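Local coordinates for cupin domain protein (Microcystis aeruginosa DIANCHI905, PDB 5ZBF), which is a cupin-superfamily isomerase involved in forming the Choi moiety of aeruginosin, and holds iron(II) and 4-hydroxyphenylpyruvate in its pocket, at residues A[77-82]-A[131-136]; A[97-102]-A[156-161]; A[175-178]-A[182-185]. All coordinates share one frame; numbering follows the deposited sequence. Where two conformers were deposited one is given.

Contact 1 (A[77-82]-A[131-136])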
loop_
_atom_site.group_PDB
_atom_site.type_symbol
_atom_site.label_atom_id
_atom_site.label_comp_id
_atom_site.label_asym_id
_atom_site.label_seq_id
_atom_site.Cartn_x
_atom_site.Cartn_y
_atom_site.Cartn_z
ATOM N N VAL A 77 5.081 6.158 -8.796
ATOM C CA VAL A 77 6.004 5.078 -9.128
ATOM C C VAL A 77 7.387 5.683 -9.381
ATOM O O VAL A 77 7.576 6.446 -10.333
ATOM C CB VAL A 77 5.530 4.296 -10.377
ATOM C CG1 VAL A 77 6.432 3.097 -10.654
ATOM C CG2 VAL A 77 4.081 3.838 -10.223
ATOM N N ALA A 78 8.337 5.364 -8.504
ATOM C CA ALA A 78 9.719 5.836 -8.639
ATOM C C ALA A 78 10.631 4.624 -8.775
ATOM O O ALA A 78 10.902 3.927 -7.788
ATOM C CB ALA A 78 10.112 6.661 -7.425
ATOM N N ASP A 79 11.088 4.359 -9.999
ATOM C CA ASP A 79 11.987 3.231 -10.236
ATOM C C ASP A 79 13.349 3.460 -9.577
ATOM O O ASP A 79 13.598 4.531 -9.038
ATOM C CB ASP A 79 12.135 2.984 -11.735
ATOM C CG ASP A 79 10.886 2.343 -12.352
ATOM O OD1 ASP A 79 9.995 1.847 -11.615
ATOM O OD2 ASP A 79 10.800 2.334 -13.586
ATOM N N ALA A 80 14.214 2.445 -9.630
ATOM C CA ALA A 80 15.494 2.456 -8.913
ATOM C C ALA A 80 16.303 3.705 -9.222
ATOM O O ALA A 80 16.503 4.037 -10.390
ATOM C CB ALA A 80 16.302 1.211 -9.257
ATOM N N ASN A 81 16.738 4.401 -8.168
ATOM C CA ASN A 81 17.579 5.602 -8.281
ATOM C C ASN A 81 16.995 6.762 -9.089
ATOM O O ASN A 81 17.731 7.664 -9.499
ATOM C CB ASN A 81 18.969 5.224 -8.816
ATOM C CG ASN A 81 19.711 4.307 -7.873
ATOM O OD1 ASN A 81 20.005 3.164 -8.212
ATOM N ND2 ASN A 81 19.989 4.797 -6.662
ATOM N N VAL A 82 15.680 6.754 -9.309
ATOM C CA VAL A 82 15.015 7.876 -9.962
ATOM C C VAL A 82 14.783 8.921 -8.884
ATOM O O VAL A 82 14.180 8.621 -7.850
ATOM C CB VAL A 82 13.678 7.459 -10.609
ATOM C CG1 VAL A 82 12.906 8.672 -11.120
ATOM C CG2 VAL A 82 13.936 6.471 -11.731
ATOM N N LYS A 131 -2.208 -2.370 -12.378
ATOM C CA LYS A 131 -1.026 -3.215 -12.423
ATOM C C LYS A 131 0.143 -2.392 -12.917
ATOM O O LYS A 131 0.020 -1.653 -13.907
ATOM C CB LYS A 131 -1.255 -4.393 -13.370
ATOM C CG LYS A 131 -2.374 -5.317 -12.934
ATOM N N GLY A 132 1.270 -2.514 -12.228
ATOM C CA GLY A 132 2.493 -1.847 -12.628
ATOM C C GLY A 132 3.538 -2.871 -12.987
ATOM O O GLY A 132 3.238 -4.058 -13.156
ATOM N N SER A 133 4.782 -2.407 -13.088
ATOM C CA SER A 133 5.875 -3.241 -13.572
ATOM C C SER A 133 6.246 -4.380 -12.616
ATOM O O SER A 133 6.607 -5.464 -13.084
ATOM C CB SER A 133 7.104 -2.379 -13.871
ATOM O OG SER A 133 7.593 -1.745 -12.707
ATOM N N TRP A 134 6.148 -4.133 -11.300
ATOM C CA TRP A 134 6.499 -5.125 -10.264
ATOM C C TRP A 134 5.410 -5.368 -9.190
ATOM O O TRP A 134 5.659 -6.041 -8.187
ATOM C CB TRP A 134 7.830 -4.735 -9.587
ATOM C CG TRP A 134 7.869 -3.395 -8.875
ATOM C CD1 TRP A 134 8.114 -2.175 -9.435
ATOM C CD2 TRP A 134 7.720 -3.162 -7.468
ATOM N NE1 TRP A 134 8.108 -1.196 -8.474
ATOM C CE2 TRP A 134 7.870 -1.776 -7.256
ATOM C CE3 TRP A 134 7.479 -3.991 -6.370
ATOM C CZ2 TRP A 134 7.771 -1.203 -5.991
ATOM C CZ3 TRP A 134 7.388 -3.420 -5.108
ATOM C CH2 TRP A 134 7.534 -2.041 -4.932
ATOM N N PHE A 135 4.197 -4.870 -9.423
ATOM C CA PHE A 135 3.175 -4.838 -8.386
ATOM C C PHE A 135 1.770 -4.733 -8.979
ATOM O O PHE A 135 1.587 -4.254 -10.087
ATOM C CB PHE A 135 3.404 -3.619 -7.468
ATOM C CG PHE A 135 3.332 -2.321 -8.204
ATOM C CD1 PHE A 135 2.139 -1.617 -8.299
ATOM C CD2 PHE A 135 4.448 -1.836 -8.880
ATOM C CE1 PHE A 135 2.070 -0.440 -9.026
ATOM C CE2 PHE A 135 4.381 -0.660 -9.608
ATOM C CZ PHE A 135 3.191 0.045 -9.674
ATOM N N GLU A 136 0.780 -5.139 -8.196
ATOM C CA GLU A 136 -0.608 -4.807 -8.478
ATOM C C GLU A 136 -1.232 -4.286 -7.197
ATOM O O GLU A 136 -1.041 -4.877 -6.139
ATOM C CB GLU A 136 -1.379 -6.032 -8.974
ATOM C CG GLU A 136 -2.835 -5.739 -9.281
ATOM C CD GLU A 136 -3.570 -6.904 -9.919
ATOM O OE1 GLU A 136 -3.082 -8.052 -9.852
ATOM O OE2 GLU A 136 -4.659 -6.670 -10.479
HETATM O O HOH W 1 8.782 1.556 -8.883
#

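Contact 2 (A[97-102]-A[156-161]). With ENO (3-(4-hydroxy-phenyl)pyruvic acid), chain B.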
loop_
_atom_site.group_PDB
_atom_site.type_symbol
_atom_site.label_atom_id
_atom_site.label_comp_id
_atom_site.label_asym_id
_atom_site.label_seq_id
_atom_site.Cartn_x
_atom_site.Cartn_y
_atom_site.Cartn_z
ATOM N N PHE A 97 0.848 5.739 2.234
ATOM C CA PHE A 97 1.728 4.591 2.412
ATOM C C PHE A 97 2.675 4.507 1.243
ATOM O O PHE A 97 2.405 5.079 0.183
ATOM C CB PHE A 97 0.959 3.273 2.574
ATOM C CG PHE A 97 0.281 2.780 1.317
ATOM C CD1 PHE A 97 0.930 1.920 0.440
ATOM C CD2 PHE A 97 -1.015 3.149 1.038
ATOM C CE1 PHE A 97 0.295 1.449 -0.700
ATOM C CE2 PHE A 97 -1.658 2.682 -0.086
ATOM C CZ PHE A 97 -1.004 1.832 -0.965
ATOM N N ASP A 98 3.796 3.822 1.469
ATOM C CA ASP A 98 4.765 3.485 0.418
ATOM C C ASP A 98 5.223 2.047 0.587
ATOM O O ASP A 98 5.197 1.511 1.697
ATOM C CB ASP A 98 6.041 4.337 0.490
ATOM C CG ASP A 98 5.775 5.810 0.659
ATOM O OD1 ASP A 98 5.929 6.307 1.795
ATOM O OD2 ASP A 98 5.454 6.473 -0.346
ATOM N N LEU A 99 5.687 1.451 -0.507
ATOM C CA LEU A 99 6.378 0.178 -0.474
ATOM C C LEU A 99 7.687 0.378 -1.190
ATOM O O LEU A 99 7.733 1.059 -2.208
ATOM C CB LEU A 99 5.592 -0.913 -1.194
ATOM C CG LEU A 99 4.342 -1.384 -0.482
ATOM C CD1 LEU A 99 3.155 -0.571 -0.971
ATOM C CD2 LEU A 99 4.125 -2.872 -0.704
ATOM N N LYS A 100 8.746 -0.202 -0.633
ATOM C CA LYS A 100 10.081 -0.111 -1.206
ATOM C C LYS A 100 10.706 -1.494 -1.284
ATOM O O LYS A 100 10.583 -2.297 -0.354
ATOM C CB LYS A 100 10.952 0.849 -0.395
ATOM C CG LYS A 100 10.532 2.299 -0.559
ATOM C CD LYS A 100 11.085 3.189 0.534
ATOM C CE LYS A 100 12.590 3.300 0.464
ATOM N NZ LYS A 100 13.057 4.403 1.352
ATOM N N ARG A 101 11.381 -1.760 -2.402
ATOM C CA ARG A 101 11.905 -3.086 -2.700
ATOM C C ARG A 101 12.956 -2.948 -3.785
ATOM O O ARG A 101 12.767 -2.166 -4.718
ATOM C CB ARG A 101 10.772 -3.973 -3.213
ATOM C CG ARG A 101 11.177 -5.395 -3.507
ATOM C CD ARG A 101 10.093 -6.126 -4.263
ATOM N NE ARG A 101 10.536 -7.470 -4.593
ATOM C CZ ARG A 101 10.570 -8.492 -3.739
ATOM N NH1 ARG A 101 10.994 -9.673 -4.161
ATOM N NH2 ARG A 101 10.180 -8.349 -2.474
ATOM N N ILE A 102 14.063 -3.679 -3.656
ATOM C CA ILE A 102 15.021 -3.805 -4.755
ATOM C C ILE A 102 14.376 -4.721 -5.787
ATOM O O ILE A 102 14.146 -5.899 -5.511
ATOM C CB ILE A 102 16.370 -4.411 -4.310
ATOM C CG1 ILE A 102 17.044 -3.533 -3.248
ATOM C CG2 ILE A 102 17.287 -4.607 -5.519
ATOM C CD1 ILE A 102 17.579 -2.217 -3.766
ATOM N N GLU A 156 3.466 -12.800 -3.303
ATOM C CA GLU A 156 3.438 -12.206 -1.977
ATOM C C GLU A 156 2.367 -11.131 -1.950
ATOM O O GLU A 156 2.151 -10.440 -2.946
ATOM C CB GLU A 156 4.786 -11.596 -1.624
ATOM C CG GLU A 156 5.872 -12.634 -1.502
ATOM C CD GLU A 156 7.222 -12.007 -1.345
ATOM O OE1 GLU A 156 8.017 -12.078 -2.305
ATOM O OE2 GLU A 156 7.468 -11.431 -0.269
ATOM N N GLU A 157 1.704 -10.998 -0.807
ATOM C CA GLU A 157 0.621 -10.042 -0.651
ATOM C C GLU A 157 0.749 -9.313 0.669
ATOM O O GLU A 157 0.971 -9.931 1.713
ATOM C CB GLU A 157 -0.716 -10.767 -0.711
ATOM C CG GLU A 157 -1.933 -9.877 -0.559
ATOM C CD GLU A 157 -3.224 -10.653 -0.714
ATOM O OE1 GLU A 157 -3.252 -11.591 -1.540
ATOM O OE2 GLU A 157 -4.197 -10.323 -0.013
ATOM N N ILE A 158 0.617 -7.994 0.607
ATOM C CA ILE A 158 0.570 -7.159 1.797
ATOM C C ILE A 158 -0.767 -6.456 1.779
ATOM O O ILE A 158 -1.154 -5.912 0.745
ATOM C CB ILE A 158 1.691 -6.111 1.775
ATOM C CG1 ILE A 158 3.051 -6.816 1.805
ATOM C CG2 ILE A 158 1.544 -5.141 2.945
ATOM C CD1 ILE A 158 4.211 -5.929 1.420
ATOM N N GLY A 159 -1.467 -6.425 2.913
ATOM C CA GLY A 159 -2.750 -5.721 2.937
ATOM C C GLY A 159 -3.099 -5.036 4.247
ATOM O O GLY A 159 -2.510 -5.306 5.284
ATOM N N PHE A 160 -4.085 -4.150 4.177
ATOM C CA PHE A 160 -4.550 -3.426 5.340
ATOM C C PHE A 160 -5.926 -2.858 5.063
ATOM O O PHE A 160 -6.357 -2.808 3.919
ATOM C CB PHE A 160 -3.548 -2.310 5.715
ATOM C CG PHE A 160 -3.402 -1.220 4.681
ATOM C CD1 PHE A 160 -4.081 -0.011 4.815
ATOM C CD2 PHE A 160 -2.538 -1.380 3.593
ATOM C CE1 PHE A 160 -3.926 0.997 3.877
ATOM C CE2 PHE A 160 -2.403 -0.386 2.648
ATOM C CZ PHE A 160 -3.091 0.812 2.791
ATOM N N ILE A 161 -6.590 -2.388 6.110
ATOM C CA ILE A 161 -7.921 -1.808 5.959
ATOM C C ILE A 161 -7.955 -0.373 6.454
ATOM O O ILE A 161 -7.099 0.039 7.235
ATOM C CB ILE A 161 -9.010 -2.657 6.654
ATOM C CG1 ILE A 161 -8.878 -2.614 8.185
ATOM C CG2 ILE A 161 -8.952 -4.081 6.131
ATOM C CD1 ILE A 161 -9.985 -3.339 8.921
HETATM O O4 ENO B . 10.270 8.690 -0.924
HETATM C C9 ENO B . 10.993 11.359 2.426
HETATM C C8 ENO B . 11.911 12.406 2.525
HETATM C C7 ENO B . 12.353 13.065 1.376
HETATM C C6 ENO B . 11.870 12.672 0.130
HETATM C C5 ENO B . 10.954 11.626 0.032
HETATM C C4 ENO B . 10.510 10.965 1.177
HETATM O O3 ENO B . 13.252 14.087 1.464
HETATM C C3 ENO B . 9.520 9.823 1.041
HETATM C C2 ENO B . 10.224 8.690 0.310
HETATM C C1 ENO B . 10.879 7.613 1.058
HETATM O O2 ENO B . 10.612 7.413 2.272
HETATM O O1 ENO B . 11.713 6.904 0.449
HETATM O O HOH W 2 10.153 -10.445 -0.291
#

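Contact 3 (A[175-178]-A[182-185])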
loop_
_atom_site.group_PDB
_atom_site.type_symbol
_atom_site.label_atom_id
_atom_site.label_comp_id
_atom_site.label_asym_id
_atom_site.label_seq_id
_atom_site.Cartn_x
_atom_site.Cartn_y
_atom_site.Cartn_z
ATOM N N GLN A 175 -5.574 -12.964 13.455
ATOM C CA GLN A 175 -5.682 -11.676 14.137
ATOM C C GLN A 175 -6.828 -10.834 13.575
ATOM O O GLN A 175 -7.173 -10.948 12.394
ATOM C CB GLN A 175 -4.387 -10.887 13.952
ATOM C CG GLN A 175 -3.402 -11.018 15.096
ATOM C CD GLN A 175 -2.251 -10.039 14.986
ATOM O OE1 GLN A 175 -1.092 -10.426 15.074
ATOM N NE2 GLN A 175 -2.566 -8.760 14.790
ATOM N N CYS A 176 -7.399 -9.977 14.424
ATOM C CA CYS A 176 -8.299 -8.928 13.968
ATOM C C CYS A 176 -7.463 -7.703 13.638
ATOM O O CYS A 176 -6.642 -7.272 14.447
ATOM C CB CYS A 176 -9.357 -8.591 15.017
ATOM S SG CYS A 176 -10.684 -9.811 15.064
ATOM N N LEU A 177 -7.672 -7.166 12.447
ATOM C CA LEU A 177 -6.923 -6.023 11.951
ATOM C C LEU A 177 -7.785 -4.786 11.971
ATOM O O LEU A 177 -8.981 -4.852 11.706
ATOM C CB LEU A 177 -6.465 -6.272 10.513
ATOM C CG LEU A 177 -4.997 -6.585 10.228
ATOM C CD1 LEU A 177 -4.349 -7.427 11.314
ATOM C CD2 LEU A 177 -4.896 -7.260 8.869
ATOM N N GLU A 178 -7.152 -3.654 12.283
ATOM C CA GLU A 178 -7.750 -2.338 12.134
ATOM C C GLU A 178 -6.739 -1.459 11.402
ATOM O O GLU A 178 -5.566 -1.837 11.248
ATOM C CB GLU A 178 -8.095 -1.732 13.500
ATOM C CG GLU A 178 -9.128 -2.524 14.290
ATOM C CD GLU A 178 -9.512 -1.852 15.584
ATOM O OE1 GLU A 178 -8.671 -1.135 16.167
ATOM O OE2 GLU A 178 -10.664 -2.046 16.022
ATOM N N ILE A 182 -0.960 -4.125 9.411
ATOM C CA ILE A 182 -0.990 -4.814 8.114
ATOM C C ILE A 182 -0.913 -6.327 8.284
ATOM O O ILE A 182 -0.543 -6.838 9.346
ATOM C CB ILE A 182 0.150 -4.365 7.155
ATOM C CG1 ILE A 182 1.519 -4.941 7.576
ATOM C CG2 ILE A 182 0.212 -2.848 7.046
ATOM C CD1 ILE A 182 2.654 -4.512 6.669
ATOM N N TYR A 183 -1.273 -7.043 7.223
ATOM C CA TYR A 183 -0.918 -8.448 7.130
ATOM C C TYR A 183 0.081 -8.620 5.995
ATOM O O TYR A 183 0.091 -7.846 5.025
ATOM C CB TYR A 183 -2.144 -9.365 6.955
ATOM C CG TYR A 183 -2.852 -9.235 5.628
ATOM C CD1 TYR A 183 -2.395 -9.909 4.500
ATOM C CD2 TYR A 183 -3.966 -8.423 5.494
ATOM C CE1 TYR A 183 -3.038 -9.772 3.270
ATOM C CE2 TYR A 183 -4.626 -8.292 4.280
ATOM C CZ TYR A 183 -4.159 -8.962 3.168
ATOM O OH TYR A 183 -4.821 -8.810 1.969
ATOM N N TYR A 184 0.900 -9.651 6.128
ATOM C CA TYR A 184 1.843 -10.044 5.097
ATOM C C TYR A 184 1.698 -11.541 4.858
ATOM O O TYR A 184 1.886 -12.337 5.775
ATOM C CB TYR A 184 3.271 -9.711 5.528
ATOM C CG TYR A 184 4.321 -10.337 4.641
ATOM C CD1 TYR A 184 4.291 -10.147 3.266
ATOM C CD2 TYR A 184 5.344 -11.125 5.178
ATOM C CE1 TYR A 184 5.252 -10.718 2.442
ATOM C CE2 TYR A 184 6.308 -11.694 4.361
ATOM C CZ TYR A 184 6.254 -11.489 2.992
ATOM O OH TYR A 184 7.198 -12.058 2.159
ATOM N N ALA A 185 1.355 -11.905 3.627
ATOM C CA ALA A 185 1.197 -13.309 3.241
ATOM C C ALA A 185 2.263 -13.656 2.216
ATOM O O ALA A 185 2.151 -13.261 1.057
ATOM C CB ALA A 185 -0.190 -13.556 2.664
#

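Contact 1 (A[77-82]-A[131-136])
V77 presents one methyl branch to the far end of the F135 ring: CG2 comes within 3.9 Å of F135 CZ, and the two side chains cross obliquely. With CG1 of V77 trans to the main-chain N (chi1 -175°), CG2 lies beside that N and opposite the carbonyl carbon, and it is this branch that reaches the ring. F135 takes the first torsion between backbone N and carbonyl carbon (chi1 60°), folding its ring back over the hairpin that joins strands 126-131 and 135-142. One face of the ring lies on G132, whose CA stands 3.6 Å above the ring plane toward the rim, while the backbone bond from G132 N to F135 O (2.8 Å) closes the hairpin. F135 also meets its neighbour: its CD2 sits over a face of the W134 indole, and W134 CG lies at the edge of the phenyl ring, in its plane, so the two rings are turned strongly against each other. L113 and I50 pack on F135 as well.

The polar side of the contact runs through a water molecule. It accepts the indole N-H, in the plane of the ring, with W134 NE1 2.9 Å from its oxygen, and donates to D79 OD1 at 3.0 Å. That carboxylate oxygen also bonds S108 OG, which in turn bonds S133 OG, so a serine outside both segments links the two sides where D79 and S133 do not meet directly. D79 then opens a type II turn, with V82 N bonded to D79 O. V82 O bonds ND1 of H84, an iron ligand, so this turn leads into the second histidine-bearing motif of a cupin metal site.

Contact 2 (A[97-102]-A[156-161])
Strands 97-101 and 156-161 face each other antiparallel, their axes 10.9 Å apart and their directions 165° apart, a spacing bridged by side chains rather than by backbone bonds. F97 and F160 form a T-shaped pair: the edge of F160 points at the face of F97, with ring planes at 74° and F160 CZ 3.6 Å from F97 CD2. F29 touches both rings. Two residues further along strand 97-101, L99 and I158 meet tip to tip, L99 CD2 to I158 CD1 at 3.7 Å, with T27 and F29 packing beside both.

The pairing turns polar at R101 and E156. Their nearest charged atoms, R101 NH1 and E156 OE1, stay 4.3 Å apart, too far for a salt bridge; the oxygen sits off the guanidinium plane, where no N-H points at it, so at most the charges attract. A water lying in that plane makes the link instead, accepting from R101 NH2 (3.0 Å) and donating to E156 OE2 (2.9 Å). T27 and E210 also hold the guanidinium, while Y184 bonds E156 OE2.

Alternate residues of strand 94-101 project from its other side. K100 bends at chi3 and gives its NZ to the carboxylate atom O1 of 4-hydroxyphenylpyruvate at 3.0 Å; D98 bonds Q30, which itself bonds the ligand. One strand thus serves two surfaces, the pocket of one cupin barrel and the hydrophobic seam between barrels, as expected of a bicupin.

Contact 3 (A[175-178]-A[182-185])
L177 lays its CD2 methyl against the edge of the Y183 ring, near the ring plane and 3.7 Å from Y183 CD2. The same methyl, L177 CD2, lies 4.0 Å from Y183 CB and 4.1 Å from I182 C, so it covers the base of the tyrosine and the backbone just ahead of it. The two side chains cross at about a right angle. L177 reaches this place with a first torsion well away from a staggered position (chi1 -106°).

The two segments belong to different sheets. L177 pairs through its backbone with L166 in strand 166-170, whereas Y183 pairs with G159 in strand 156-161; the short connection between them is the passage from one sheet to the other within the second cupin barrel, the kind of sheet-to-sheet step on which a cupin jelly roll is built. Q181, in that connection, bonds E178 N through its OE1.

I182 turns its side chain away from L177 and packs on F22 and C24 of strand 17-24 and on I158 and F160, so that it faces strands 17-24 and 156-161 rather than L177. Y183 is held at its far end too: its hydroxyl bonds E157 OE2, which would restrict swinging of the ring that L177 touches at its edge, and I170 packs on the same side chain.

Overall arrangement
From the N terminus, the chain passes strand 74-78 and its turn, then strand 94-101, before the hairpin at 131-136 returns to 77-82 and closes contact 1. Strand 156-161 then comes back to 97-102 for contact 2, so the two loops cross, their segments alternating along the sequence. They also touch in space, W134 CZ3 lying 3.9 Å from R101 CB. Contact 3 follows in series as a short local closure, with strand 183-185 beside strand 156-161. Contact 1 ties the N-terminal barrel to the hairpin after it, contact 2 joins the two barrels, and contact 3 joins two sheets within the second; contacts 1 and 3 lie on opposite sides of the chain's centre.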